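Local coordinates for cupin 2 conserved barrel domain protein (Leptotrichia buccalis, PDB 3RNS), which is of unknown function but carries the conserved cupin barrel, here built twice within one chain, at residues Y61-G66 / L101-I106; I70-N75 / L85-N90; E133-Q138 / M155-F160. All blocks are in the same frame, centred on the assembly; numbering follows the deposited sequence.

Contact 1. Residues Y61-G66 / L101-I106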
loop_
_atom_site.group_PDB
_atom_site.type_symbol
_atom_site.label_atom_id
_atom_site.label_comp_id
_atom_site.label_asym_id
_atom_site.label_seq_id
_atom_site.Cartn_x
_atom_site.Cartn_y
_atom_site.Cartn_z
ATOM N N TYR A 61 3.600 5.931 -3.954
ATOM C CA TYR A 61 3.801 4.663 -4.602
ATOM C C TYR A 61 4.445 3.718 -3.649
ATOM O O TYR A 61 5.430 4.104 -2.975
ATOM C CB TYR A 61 4.732 4.839 -5.803
ATOM C CG TYR A 61 4.051 5.588 -6.922
ATOM C CD1 TYR A 61 3.167 4.938 -7.757
ATOM C CD2 TYR A 61 4.242 6.961 -7.099
ATOM C CE1 TYR A 61 2.511 5.587 -8.769
ATOM C CE2 TYR A 61 3.585 7.632 -8.118
ATOM C CZ TYR A 61 2.724 6.926 -8.944
ATOM O OH TYR A 61 2.022 7.542 -9.929
ATOM N N TYR A 62 3.913 2.501 -3.594
ATOM C CA TYR A 62 4.596 1.376 -2.931
ATOM C C TYR A 62 4.872 0.317 -3.985
ATOM O O TYR A 62 3.946 -0.132 -4.694
ATOM C CB TYR A 62 3.745 0.819 -1.772
ATOM C CG TYR A 62 4.383 -0.412 -1.157
ATOM C CD1 TYR A 62 5.569 -0.299 -0.420
ATOM C CD2 TYR A 62 3.890 -1.678 -1.392
ATOM C CE1 TYR A 62 6.204 -1.384 0.091
ATOM C CE2 TYR A 62 4.540 -2.811 -0.841
ATOM C CZ TYR A 62 5.698 -2.637 -0.121
ATOM O OH TYR A 62 6.374 -3.676 0.431
ATOM N N CYS A 63 6.136 -0.075 -4.131
ATOM C CA CYS A 63 6.533 -1.047 -5.151
ATOM C C CYS A 63 6.532 -2.446 -4.556
ATOM O O CYS A 63 7.222 -2.716 -3.543
ATOM C CB CYS A 63 7.918 -0.692 -5.697
ATOM S SG CYS A 63 8.566 -1.874 -6.822
ATOM N N PHE A 64 5.756 -3.337 -5.160
ATOM C CA PHE A 64 5.687 -4.708 -4.711
ATOM C C PHE A 64 6.240 -5.739 -5.713
ATOM O O PHE A 64 6.077 -6.942 -5.515
ATOM C CB PHE A 64 4.241 -5.021 -4.225
ATOM C CG PHE A 64 3.156 -4.961 -5.287
ATOM C CD1 PHE A 64 2.453 -3.767 -5.557
ATOM C CD2 PHE A 64 2.756 -6.130 -5.941
ATOM C CE1 PHE A 64 1.474 -3.757 -6.478
ATOM C CE2 PHE A 64 1.733 -6.112 -6.850
ATOM C CZ PHE A 64 1.101 -4.933 -7.141
ATOM N N ASN A 65 6.924 -5.283 -6.754
ATOM C CA ASN A 65 7.589 -6.189 -7.700
ATOM C C ASN A 65 8.454 -5.374 -8.604
ATOM O O ASN A 65 8.031 -4.315 -9.126
ATOM C CB ASN A 65 6.608 -6.969 -8.616
ATOM C CG ASN A 65 7.230 -8.266 -9.197
ATOM O OD1 ASN A 65 7.401 -9.247 -8.488
ATOM N ND2 ASN A 65 7.505 -8.276 -10.501
ATOM N N GLY A 66 9.638 -5.917 -8.853
ATOM C CA GLY A 66 10.494 -5.404 -9.894
ATOM C C GLY A 66 11.263 -4.168 -9.536
ATOM O O GLY A 66 11.465 -3.843 -8.359
ATOM N N LEU A 101 7.509 -4.084 -13.337
ATOM C CA LEU A 101 7.359 -3.197 -12.201
ATOM C C LEU A 101 5.906 -3.160 -11.786
ATOM O O LEU A 101 5.034 -2.935 -12.615
ATOM C CB LEU A 101 7.817 -1.808 -12.588
ATOM C CG LEU A 101 7.723 -0.792 -11.474
ATOM C CD1 LEU A 101 8.659 -1.170 -10.272
ATOM C CD2 LEU A 101 8.013 0.570 -12.066
ATOM N N LYS A 102 5.646 -3.424 -10.510
ATOM C CA LYS A 102 4.286 -3.374 -10.013
ATOM C C LYS A 102 4.213 -2.386 -8.866
ATOM O O LYS A 102 5.093 -2.349 -7.983
ATOM C CB LYS A 102 3.798 -4.759 -9.582
ATOM C CG LYS A 102 3.763 -5.763 -10.769
ATOM C CD LYS A 102 3.191 -7.072 -10.363
ATOM C CE LYS A 102 3.240 -8.097 -11.516
ATOM N NZ LYS A 102 2.649 -9.378 -11.021
ATOM N N LEU A 103 3.152 -1.599 -8.847
ATOM C CA LEU A 103 3.069 -0.461 -7.927
ATOM C C LEU A 103 1.687 -0.368 -7.376
ATOM O O LEU A 103 0.693 -0.589 -8.126
ATOM C CB LEU A 103 3.362 0.815 -8.690
ATOM C CG LEU A 103 4.727 1.048 -9.344
ATOM C CD1 LEU A 103 4.674 2.281 -10.188
ATOM C CD2 LEU A 103 5.848 1.130 -8.289
ATOM N N ILE A 104 1.577 -0.033 -6.087
ATOM C CA ILE A 104 0.352 0.506 -5.539
ATOM C C ILE A 104 0.471 2.029 -5.656
ATOM O O ILE A 104 1.465 2.601 -5.212
ATOM C CB ILE A 104 0.139 0.159 -4.025
ATOM C CG1 ILE A 104 0.268 -1.338 -3.753
ATOM C CG2 ILE A 104 -1.227 0.696 -3.573
ATOM C CD1 ILE A 104 0.081 -1.739 -2.278
ATOM N N GLU A 105 -0.533 2.695 -6.233
ATOM C CA GLU A 105 -0.556 4.126 -6.360
ATOM C C GLU A 105 -1.675 4.653 -5.453
ATOM O O GLU A 105 -2.808 4.251 -5.587
ATOM C CB GLU A 105 -0.833 4.572 -7.817
ATOM C CG GLU A 105 -0.913 6.098 -7.991
ATOM C CD GLU A 105 -1.305 6.530 -9.412
ATOM O OE1 GLU A 105 -2.494 6.839 -9.639
ATOM O OE2 GLU A 105 -0.426 6.579 -10.306
ATOM N N ILE A 106 -1.347 5.577 -4.569
ATOM C CA ILE A 106 -2.301 6.166 -3.644
ATOM C C ILE A 106 -2.309 7.629 -4.018
ATOM O O ILE A 106 -1.262 8.239 -4.085
ATOM C CB ILE A 106 -1.892 5.991 -2.165
ATOM C CG1 ILE A 106 -1.614 4.528 -1.826
ATOM C CG2 ILE A 106 -2.980 6.473 -1.246
ATOM C CD1 ILE A 106 -0.158 4.103 -1.986
#
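Tyr61 and Glu105 lie side by side on one face of the sheet and point the same way, joined at their ends: the phenol OH donates to Glu105 OE2 at 2.7 Å. It meets that oxygen on the anti side, 34° out of the carboxylate plane, and the ring stands nearly upright to the carboxylate, the planes 79° apart. Glu105 gets there as an extended chain, CG anti to the backbone N, with its CB and CG passing Tyr61 CE1. Both groups have a second partner: Tyr38 OH bonds Glu105 OE1, and Tyr93 OH bonds the hydroxyl of Tyr61. This buried network, with an acetate ion near the Glu105 side chain, lies on the face that also holds Cys63 and Leu103, which is covered by Ile95 of strand 93-97, the packing of sheet on sheet inside a cupin barrel. Strands 59-65 and 101-108 are antiparallel neighbours there; the hydrogen-bonded pair Tyr62 and Ile104 joins them through Tyr62 N to Ile104 O at 2.9 Å and Ile104 N to Tyr62 O at 2.7 Å. On the same inner face Leu103 spreads its branches, CD1 toward Tyr61 CD1 and CD2 against Cys63 CB, while Cys63 SG meets Leu101 CD1 at 3.5 Å. The other face carries Tyr62, Ile104, Asn65 and Lys102. A chi1 of 64° turns Phe64 CG toward strand 101-108, and the ring receives Lys102 CB over one face in a CH-pi contact, 3.8 Å from the centroid. The Ile104 and Phe64 side chains cross at about a right angle, Ile104 CG1 3.7 Å from Phe64 CD1, and Ile104 CD1 reaches the edge of the Tyr62 ring. Beyond CG the Lys102 chain runs straight past Asn65 CB, and NZ donates to Ile19 O and Asn16 OD1.

Contact 2. Residues I70-N75 / L85-N90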
loop_
_atom_site.group_PDB
_atom_site.type_symbol
_atom_site.label_atom_id
_atom_site.label_comp_id
_atom_site.label_asym_id
_atom_site.label_seq_id
_atom_site.Cartn_x
_atom_site.Cartn_y
_atom_site.Cartn_z
ATOM N N ILE A 70 12.116 6.657 -11.740
ATOM C CA ILE A 70 11.148 7.734 -11.746
ATOM C C ILE A 70 11.912 8.982 -12.093
ATOM O O ILE A 70 12.961 9.222 -11.521
ATOM C CB ILE A 70 10.470 7.947 -10.380
ATOM C CG1 ILE A 70 10.286 6.624 -9.609
ATOM C CG2 ILE A 70 9.106 8.616 -10.569
ATOM C CD1 ILE A 70 9.042 5.832 -9.981
ATOM N N PHE A 71 11.424 9.752 -13.050
ATOM C CA PHE A 71 12.063 11.003 -13.388
ATOM C C PHE A 71 11.073 12.066 -13.033
ATOM O O PHE A 71 10.022 12.142 -13.649
ATOM C CB PHE A 71 12.401 11.074 -14.864
ATOM C CG PHE A 71 13.233 9.921 -15.354
ATOM C CD1 PHE A 71 14.616 10.029 -15.455
ATOM C CD2 PHE A 71 12.622 8.719 -15.732
ATOM C CE1 PHE A 71 15.377 8.958 -15.925
ATOM C CE2 PHE A 71 13.365 7.645 -16.191
ATOM C CZ PHE A 71 14.749 7.759 -16.290
ATOM N N ILE A 72 11.387 12.843 -12.002
ATOM C CA ILE A 72 10.516 13.915 -11.527
ATOM C C ILE A 72 11.165 15.201 -11.967
ATOM O O ILE A 72 12.338 15.437 -11.641
ATOM C CB ILE A 72 10.379 13.939 -9.976
ATOM C CG1 ILE A 72 10.392 12.521 -9.395
ATOM C CG2 ILE A 72 9.120 14.692 -9.565
ATOM C CD1 ILE A 72 9.843 12.407 -7.978
ATOM N N GLU A 73 10.411 16.025 -12.702
ATOM C CA GLU A 73 10.945 17.238 -13.308
ATOM C C GLU A 73 12.449 17.037 -13.551
ATOM O O GLU A 73 13.283 17.799 -13.034
ATOM C CB GLU A 73 10.717 18.490 -12.413
ATOM C CG GLU A 73 9.250 18.859 -12.048
ATOM C CD GLU A 73 8.460 19.568 -13.156
ATOM O OE1 GLU A 73 8.940 20.603 -13.689
ATOM O OE2 GLU A 73 7.334 19.114 -13.456
ATOM N N ASN A 74 12.792 15.990 -14.310
ATOM C CA ASN A 74 14.190 15.736 -14.726
ATOM C C ASN A 74 15.139 15.381 -13.574
ATOM O O ASN A 74 16.190 16.011 -13.413
ATOM C CB ASN A 74 14.763 16.946 -15.500
ATOM C CG ASN A 74 14.550 16.848 -17.008
ATOM O OD1 ASN A 74 13.680 16.114 -17.498
ATOM N ND2 ASN A 74 15.353 17.609 -17.758
ATOM N N ASN A 75 14.769 14.382 -12.777
ATOM C CA ASN A 75 15.638 13.878 -11.708
ATOM C C ASN A 75 15.405 12.395 -11.487
ATOM O O ASN A 75 14.323 12.015 -11.056
ATOM C CB ASN A 75 15.375 14.614 -10.393
ATOM C CG ASN A 75 15.994 15.984 -10.358
ATOM O OD1 ASN A 75 17.221 16.132 -10.418
ATOM N ND2 ASN A 75 15.148 17.005 -10.262
ATOM N N LEU A 85 7.648 5.808 -2.183
ATOM C CA LEU A 85 8.001 7.103 -2.702
ATOM C C LEU A 85 6.794 8.049 -2.714
ATOM O O LEU A 85 5.704 7.653 -3.129
ATOM C CB LEU A 85 8.504 6.949 -4.149
ATOM C CG LEU A 85 8.917 8.210 -4.946
ATOM C CD1 LEU A 85 10.128 8.883 -4.330
ATOM C CD2 LEU A 85 9.221 7.800 -6.342
ATOM N N GLU A 86 7.014 9.289 -2.277
ATOM C CA GLU A 86 6.039 10.362 -2.367
ATOM C C GLU A 86 6.434 11.305 -3.488
ATOM O O GLU A 86 7.601 11.663 -3.625
ATOM C CB GLU A 86 5.968 11.200 -1.088
ATOM C CG GLU A 86 5.231 12.538 -1.325
ATOM C CD GLU A 86 5.008 13.430 -0.081
ATOM O OE1 GLU A 86 5.264 13.013 1.059
ATOM O OE2 GLU A 86 4.539 14.580 -0.273
ATOM N N ILE A 87 5.436 11.714 -4.272
ATOM C CA ILE A 87 5.590 12.725 -5.327
ATOM C C ILE A 87 4.591 13.832 -5.023
ATOM O O ILE A 87 3.379 13.628 -5.061
ATOM C CB ILE A 87 5.344 12.111 -6.731
ATOM C CG1 ILE A 87 6.265 10.890 -6.917
ATOM C CG2 ILE A 87 5.562 13.141 -7.813
ATOM C CD1 ILE A 87 6.375 10.346 -8.288
ATOM N N THR A 88 5.105 15.004 -4.663
ATOM C CA THR A 88 4.238 16.128 -4.292
ATOM C C THR A 88 3.481 16.715 -5.523
ATOM O O THR A 88 3.898 16.553 -6.667
ATOM C CB THR A 88 5.042 17.221 -3.493
ATOM O OG1 THR A 88 6.197 17.624 -4.236
ATOM C CG2 THR A 88 5.517 16.661 -2.151
ATOM N N ALA A 89 2.352 17.368 -5.250
ATOM C CA ALA A 89 1.530 18.051 -6.255
ATOM C C ALA A 89 2.333 19.040 -7.118
ATOM O O ALA A 89 3.359 19.569 -6.689
ATOM C CB ALA A 89 0.367 18.792 -5.560
ATOM N N ASN A 90 1.839 19.248 -8.342
ATOM C CA ASN A 90 2.393 20.224 -9.292
ATOM C C ASN A 90 3.731 19.776 -9.918
ATOM O O ASN A 90 4.551 20.605 -10.361
ATOM C CB ASN A 90 2.492 21.623 -8.642
ATOM C CG ASN A 90 1.171 22.071 -8.010
ATOM O OD1 ASN A 90 0.113 21.999 -8.648
ATOM N ND2 ASN A 90 1.228 22.519 -6.753
#
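Ile70 and Leu85 reach toward each other tip to tip, Ile70 CG1 lying 3.6 Å from Leu85 CD2. Next to them Ile87 CD1 fits against two isoleucines at once, 4.0 Å from Ile70 CG2 and equally far from Ile72 CD1. The pairs involving Ile87 cross at a slant, and these contacts are all between carbon atoms. Leu85 CG stands anti to the backbone N (chi1 179°), which carries the branch point out toward Ile70; chi2 of 65° then sets its two methyls. The backbones themselves are well apart, with strand axes 10.2 Å from each other and running 30° from parallel: this is the packing of two facing sheets across the interior of a cupin beta-sandwich barrel, not the pairing of neighbours in one sheet. Each strand is held by its own sheet. Strand 67-72 is bonded through its backbone to Lys77 and Ser94, and strand 83-87 to Tyr61 and Arg59. Around the apolar pairs, Ile95 and Ile79 touch Ile70, while Tyr61 and Tyr93 lie against Ile87. Farther out, beyond the end of strand 67-72, His91 touches both Ile72 and Glu73, whose OE2 accepts a hydrogen bond from Asn92 N.

Contact 3. Residues E133-Q138 / M155-F160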
loop_
_atom_site.group_PDB
_atom_site.type_symbol
_atom_site.label_atom_id
_atom_site.label_comp_id
_atom_site.label_asym_id
_atom_site.label_seq_id
_atom_site.Cartn_x
_atom_site.Cartn_y
_atom_site.Cartn_z
ATOM N N GLU A 133 11.986 -1.383 6.656
ATOM C CA GLU A 133 13.141 -1.017 7.465
ATOM C C GLU A 133 12.942 0.277 8.268
ATOM O O GLU A 133 13.729 0.599 9.118
ATOM C CB GLU A 133 14.395 -0.957 6.610
ATOM C CG GLU A 133 15.443 -2.029 6.984
ATOM C CD GLU A 133 15.185 -3.448 6.414
ATOM O OE1 GLU A 133 15.820 -4.391 6.956
ATOM O OE2 GLU A 133 14.386 -3.626 5.438
ATOM N N VAL A 134 11.857 0.983 8.046
ATOM C CA VAL A 134 11.631 2.243 8.753
ATOM C C VAL A 134 11.119 2.048 10.190
ATOM O O VAL A 134 11.248 2.932 11.038
ATOM C CB VAL A 134 10.698 3.128 7.868
ATOM C CG1 VAL A 134 9.530 3.684 8.630
ATOM C CG2 VAL A 134 11.511 4.184 7.196
ATOM N N VAL A 135 10.513 0.900 10.452
ATOM C CA VAL A 135 10.140 0.536 11.803
ATOM C C VAL A 135 10.872 -0.726 12.204
ATOM O O VAL A 135 10.876 -1.721 11.482
ATOM C CB VAL A 135 8.603 0.247 11.979
ATOM C CG1 VAL A 135 7.861 1.527 12.291
ATOM C CG2 VAL A 135 7.998 -0.561 10.771
ATOM N N GLU A 136 11.379 -0.714 13.411
ATOM C CA GLU A 136 12.027 -1.854 13.967
ATOM C C GLU A 136 11.045 -2.706 14.780
ATOM O O GLU A 136 10.102 -2.189 15.374
ATOM C CB GLU A 136 13.144 -1.318 14.889
ATOM C CG GLU A 136 14.234 -2.292 15.104
ATOM C CD GLU A 136 15.485 -1.648 15.687
ATOM O OE1 GLU A 136 15.382 -0.996 16.754
ATOM O OE2 GLU A 136 16.556 -1.809 15.040
ATOM N N TYR A 137 11.271 -4.004 14.847
ATOM C CA TYR A 137 10.698 -4.796 15.929
ATOM C C TYR A 137 11.257 -4.412 17.333
ATOM O O TYR A 137 12.478 -4.165 17.508
ATOM C CB TYR A 137 10.910 -6.296 15.691
ATOM C CG TYR A 137 10.178 -6.852 14.499
ATOM C CD1 TYR A 137 8.792 -6.797 14.421
ATOM C CD2 TYR A 137 10.858 -7.477 13.470
ATOM C CE1 TYR A 137 8.133 -7.266 13.335
ATOM C CE2 TYR A 137 10.184 -8.003 12.383
ATOM C CZ TYR A 137 8.828 -7.901 12.336
ATOM O OH TYR A 137 8.145 -8.379 11.269
ATOM N N GLN A 138 10.365 -4.354 18.322
ATOM C CA GLN A 138 10.732 -4.213 19.719
ATOM C C GLN A 138 9.928 -5.214 20.538
ATOM O O GLN A 138 8.721 -5.362 20.378
ATOM C CB GLN A 138 10.507 -2.781 20.198
ATOM C CG GLN A 138 11.383 -1.738 19.413
ATOM C CD GLN A 138 11.229 -0.289 19.878
ATOM O OE1 GLN A 138 10.956 -0.014 21.037
ATOM N NE2 GLN A 138 11.417 0.649 18.949
HETATM N N MSE A 155 -1.755 7.183 6.188
HETATM C CA MSE A 155 -0.882 6.038 5.934
HETATM C C MSE A 155 0.075 5.874 7.090
HETATM O O MSE A 155 0.721 6.829 7.517
HETATM C CB MSE A 155 -0.087 6.171 4.613
HETATM C CG MSE A 155 -0.972 6.308 3.365
HETATM SE SE MSE A 155 0.011 6.630 1.707
HETATM C CE MSE A 155 0.891 4.908 1.517
ATOM N N THR A 156 0.163 4.655 7.578
ATOM C CA THR A 156 0.940 4.361 8.748
ATOM C C THR A 156 1.606 3.024 8.587
ATOM O O THR A 156 0.999 2.095 8.011
ATOM C CB THR A 156 -0.019 4.346 9.961
ATOM O OG1 THR A 156 -0.531 5.677 10.141
ATOM C CG2 THR A 156 0.694 3.920 11.235
ATOM N N ILE A 157 2.852 2.912 9.056
ATOM C CA ILE A 157 3.550 1.644 9.094
ATOM C C ILE A 157 3.689 1.175 10.546
ATOM O O ILE A 157 3.957 1.992 11.435
ATOM C CB ILE A 157 4.953 1.747 8.350
ATOM C CG1 ILE A 157 5.876 0.588 8.704
ATOM C CG2 ILE A 157 5.669 3.054 8.595
ATOM C CD1 ILE A 157 5.538 -0.649 7.937
HETATM N N MSE A 158 3.543 -0.129 10.777
HETATM C CA MSE A 158 3.562 -0.667 12.146
HETATM C C MSE A 158 4.298 -1.971 12.223
HETATM O O MSE A 158 4.222 -2.764 11.294
HETATM C CB MSE A 158 2.137 -0.893 12.669
HETATM C CG MSE A 158 1.157 0.259 12.312
HETATM SE SE MSE A 158 -0.665 -0.057 13.038
HETATM C CE MSE A 158 -0.294 0.035 14.882
ATOM N N SER A 159 5.033 -2.173 13.310
ATOM C CA SER A 159 5.616 -3.483 13.648
ATOM C C SER A 159 4.936 -4.023 14.901
ATOM O O SER A 159 4.621 -3.241 15.845
ATOM C CB SER A 159 7.134 -3.395 13.857
ATOM O OG SER A 159 7.458 -2.634 15.026
ATOM N N PHE A 160 4.668 -5.329 14.901
ATOM C CA PHE A 160 3.982 -5.993 16.010
ATOM C C PHE A 160 4.923 -7.133 16.444
ATOM O O PHE A 160 5.327 -7.973 15.609
ATOM C CB PHE A 160 2.664 -6.661 15.574
ATOM C CG PHE A 160 1.522 -5.735 15.319
ATOM C CD1 PHE A 160 1.506 -4.907 14.200
ATOM C CD2 PHE A 160 0.391 -5.748 16.160
ATOM C CE1 PHE A 160 0.395 -4.066 13.947
ATOM C CE2 PHE A 160 -0.697 -4.911 15.893
ATOM C CZ PHE A 160 -0.672 -4.062 14.818
HETATM O O HOH W 1 7.538 -4.387 17.470
#
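The loop between strands 129-130 and 142-150 runs along strand 153-160, at the second of the two cupin barrels, and is tied to it at Ser159. Ser159 OG donates to Glu136 O at 2.7 Å, approaching from above the carbonyl plane, 43° out of it. With OG between the backbone N and the carbonyl carbon (chi1 67°), the hydroxyl is directed at the loop. The same hydroxyl accepts from a water, 3.0 Å from OG, that in turn takes the N-H of Gln138, a second and indirect tie between loop and strand. Around this point the contacts are mostly between carbons. Val134 CG1 lies 3.9 Å from Ile157 CG2 in the conformer described. The Tyr137 ring comes obliquely to the strand, CD1 3.8 Å from Ser159 CB and CE1 3.7 Å from Phe160 O. Partners outside the two segments hold it too: the OH bonds Asp181 OD2 and Lys219 makes a cation-pi contact with the ring. With Lys219 NZ also donating to Val135 O, the loop is linked to strand 218-225 as well. Ser159 OG thus both donates and accepts, so the loop backbone and the bridging water together probably fix its rotation.

Overall arrangement
Contacts 1 and 2 belong to one barrel and are continuous: Tyr61 N lies 2.8 Å from Leu85 O, probably a hydrogen bond, and Tyr61 CE2 packs 3.9 Å from Ile87 CD1. Their centres are about 15 Å apart, and in sequence contact 2 is nested inside the loop closed by contact 1. Contact 3 follows in series in the other barrel, its centre about 19 Å from that of contact 1; in the conformer described, Ile106 CD1 lies 3.7 Å from CE of selenomethionine Met155. Contacts 2 and 3 stay about 7 Å apart at their nearest atoms. The acetate near Glu105 may mark a pocket in the first barrel, although it probably came from the crystallisation liquor.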